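Local coordinates for protein peroxiredoxin 6 (Arenicola marina, PDB 2V2G) that probably reduces hydrogen peroxide and organic hydroperoxides with thiols as electron donors, acting as a mechanistically typical 2-Cys peroxiredoxin that forms no toroid-shaped decamers, at the interface of chains A and B. Residues are numbered along the deposited sequence; one frame, centred on the assembly and turned at random. Chains: chain A/B, Peroxiredoxin 6.

The interface of chains A and B. Residues chain A 158-159, 162, 172-176, 184; chain B 44, 47, 147-151.
B:Val44 leads the apolar centre with CG2: chi1 170° puts CG1 anti to the backbone N, by the A:Thr173 carbonyl oxygen, and leaves CG2 beside that N, packed on A:Ala172 CB at 3.6 Å and on A:Met184 CG, whose bent chain crosses obliquely. A second apolar touch, B:Thr149 CG2 against A:Ser162 CB and A:Val159 CG1, lies toward helix 153-168. Between them the backbones pair as a parallel beta bridge: A:Thr173 N donates to B:Thr148 O (2.9 Å), and B:Gly150 N returns a more bent bond to A:Thr173 O (2.8 Å, 139° at H), both in the carbonyl planes. Beside it, A:Ser162 OG bonds B:Thr149 OG1 (2.8 Å) and A:Thr173 OG1 (2.6 Å), and B:Thr149 OG1 continues to B:Thr148 OG1. B:Thr47 OG1 accepts an almost straight hydrogen bond from A:Ala175 N (3.0 Å, 179° at H) while donating to B:Val44 O, which fixes its rotation. At the rim, A:Arg158, bent at chi3, presents its guanidinium edge in plane: NH2 grips B:Gly150 O at 3.0 Å and NH1 holds a water shared with that oxygen, A:Thr173 OG1 and A:Pro174 O. A:Asp176 N donates to B:Arg151 O (3.0 Å) from above the carbonyl plane. One of two symmetric copies in a plausibly physiological dimer, the patch sets helix 153-168 and segment 172-176 against chain B's loop 147-151 and helix 43-54, the thioredoxin-fold helix carrying the peroxidatic cysteine position, engineered to B:Ser45.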
# COMPACT_ATOMS: atom_id res chain seq x y z
N ARG A 158 2.31 9.76 -5.51
CA ARG A 158 0.91 10.30 -5.49
C ARG A 158 0.43 10.49 -4.06
O ARG A 158 -0.16 11.51 -3.70
CB ARG A 158 -0.04 9.39 -6.28
CG ARG A 158 -1.47 9.87 -6.54
CD ARG A 158 -2.32 8.81 -7.16
NE ARG A 158 -2.75 7.87 -6.13
CZ ARG A 158 -3.72 8.08 -5.27
NH1 ARG A 158 -4.49 9.17 -5.30
NH2 ARG A 158 -3.93 7.18 -4.32
N VAL A 159 0.62 9.46 -3.23
CA VAL A 159 0.19 9.55 -1.84
C VAL A 159 0.99 10.56 -1.04
O VAL A 159 0.40 11.18 -0.17
CB VAL A 159 0.05 8.20 -1.15
CG1 VAL A 159 -0.93 7.30 -1.93
CG2 VAL A 159 1.38 7.48 -0.97
N SER A 162 -0.74 13.74 -1.68
CA SER A 162 -2.02 13.78 -0.90
C SER A 162 -1.72 14.07 0.55
O SER A 162 -2.34 14.96 1.17
CB SER A 162 -2.78 12.48 -1.03
OG SER A 162 -3.89 12.45 -0.13
N ALA A 172 -9.65 16.32 1.72
CA ALA A 172 -9.17 14.92 1.61
C ALA A 172 -9.22 14.59 0.13
O ALA A 172 -10.04 15.10 -0.60
CB ALA A 172 -10.04 13.95 2.43
N THR A 173 -8.36 13.68 -0.33
CA THR A 173 -8.22 13.44 -1.76
C THR A 173 -9.05 12.17 -2.15
O THR A 173 -8.96 11.11 -1.49
CB THR A 173 -6.75 13.24 -2.19
OG1 THR A 173 -6.12 12.20 -1.47
CG2 THR A 173 -5.98 14.59 -1.99
N PRO A 174 -9.88 12.34 -3.20
CA PRO A 174 -10.79 11.24 -3.56
C PRO A 174 -10.12 10.03 -4.21
O PRO A 174 -8.94 10.06 -4.49
CB PRO A 174 -11.81 11.90 -4.48
CG PRO A 174 -11.07 13.03 -5.07
CD PRO A 174 -10.13 13.55 -3.98
N ALA A 175 -10.88 8.98 -4.49
CA ALA A 175 -10.35 7.80 -5.17
C ALA A 175 -9.61 8.28 -6.43
O ALA A 175 -10.14 9.07 -7.18
CB ALA A 175 -11.50 6.87 -5.59
N ASP A 176 -8.42 7.74 -6.65
CA ASP A 176 -7.68 7.98 -7.89
C ASP A 176 -7.29 9.44 -8.17
O ASP A 176 -6.92 9.80 -9.30
CB ASP A 176 -8.47 7.42 -9.07
CG ASP A 176 -8.69 5.93 -8.95
OD1 ASP A 176 -7.77 5.16 -8.66
OD2 ASP A 176 -9.84 5.56 -9.10
N MET A 184 -12.02 16.74 -1.89
CA MET A 184 -13.22 16.80 -1.10
C MET A 184 -13.02 17.64 0.12
O MET A 184 -11.98 17.58 0.77
CB MET A 184 -13.66 15.39 -0.68
CG MET A 184 -13.60 14.36 -1.73
SD MET A 184 -14.46 14.73 -3.26
CE MET A 184 -16.03 15.05 -2.65
N VAL B 44 -14.85 11.14 0.43
CA VAL B 44 -13.83 10.28 -0.18
C VAL B 44 -14.32 8.85 -0.15
O VAL B 44 -14.23 8.14 -1.12
CB VAL B 44 -12.46 10.40 0.48
CG1 VAL B 44 -11.48 9.32 -0.03
CG2 VAL B 44 -11.91 11.81 0.20
N THR B 47 -16.65 8.13 -2.92
CA THR B 47 -15.96 8.00 -4.22
C THR B 47 -15.25 6.62 -4.35
O THR B 47 -15.20 6.01 -5.46
CB THR B 47 -14.96 9.16 -4.49
OG1 THR B 47 -13.75 9.06 -3.67
CG2 THR B 47 -15.71 10.48 -4.31
N ALA B 147 -7.33 8.26 6.54
CA ALA B 147 -8.61 8.84 6.14
C ALA B 147 -8.48 9.95 5.08
O ALA B 147 -9.35 10.19 4.22
CB ALA B 147 -9.41 9.32 7.41
N THR B 148 -7.38 10.67 5.15
CA THR B 148 -7.13 11.83 4.30
C THR B 148 -6.96 11.48 2.81
O THR B 148 -7.07 12.34 1.94
CB THR B 148 -5.79 12.54 4.65
OG1 THR B 148 -4.67 11.61 4.66
CG2 THR B 148 -5.86 13.23 5.98
N THR B 149 -6.60 10.25 2.56
CA THR B 149 -5.99 9.86 1.26
C THR B 149 -6.69 8.66 0.59
O THR B 149 -6.50 7.51 0.99
CB THR B 149 -4.48 9.55 1.48
OG1 THR B 149 -3.87 10.75 2.04
CG2 THR B 149 -3.78 9.09 0.19
N GLY B 150 -7.54 9.01 -0.41
CA GLY B 150 -8.25 7.99 -1.14
C GLY B 150 -7.27 7.08 -1.84
O GLY B 150 -6.18 7.45 -2.29
N ARG B 151 -7.72 5.84 -2.02
CA ARG B 151 -6.90 4.82 -2.63
C ARG B 151 -6.92 4.84 -4.18
O ARG B 151 -7.78 5.48 -4.77
CB ARG B 151 -7.32 3.45 -2.10
CG ARG B 151 -7.01 3.26 -0.63
CD ARG B 151 -7.82 2.14 0.02
NE ARG B 151 -9.18 2.60 0.26
CZ ARG B 151 -10.02 2.03 1.11
NH1 ARG B 151 -9.66 0.96 1.79
NH2 ARG B 151 -11.20 2.58 1.32
O HOH W 1 -6.40 10.07 -3.18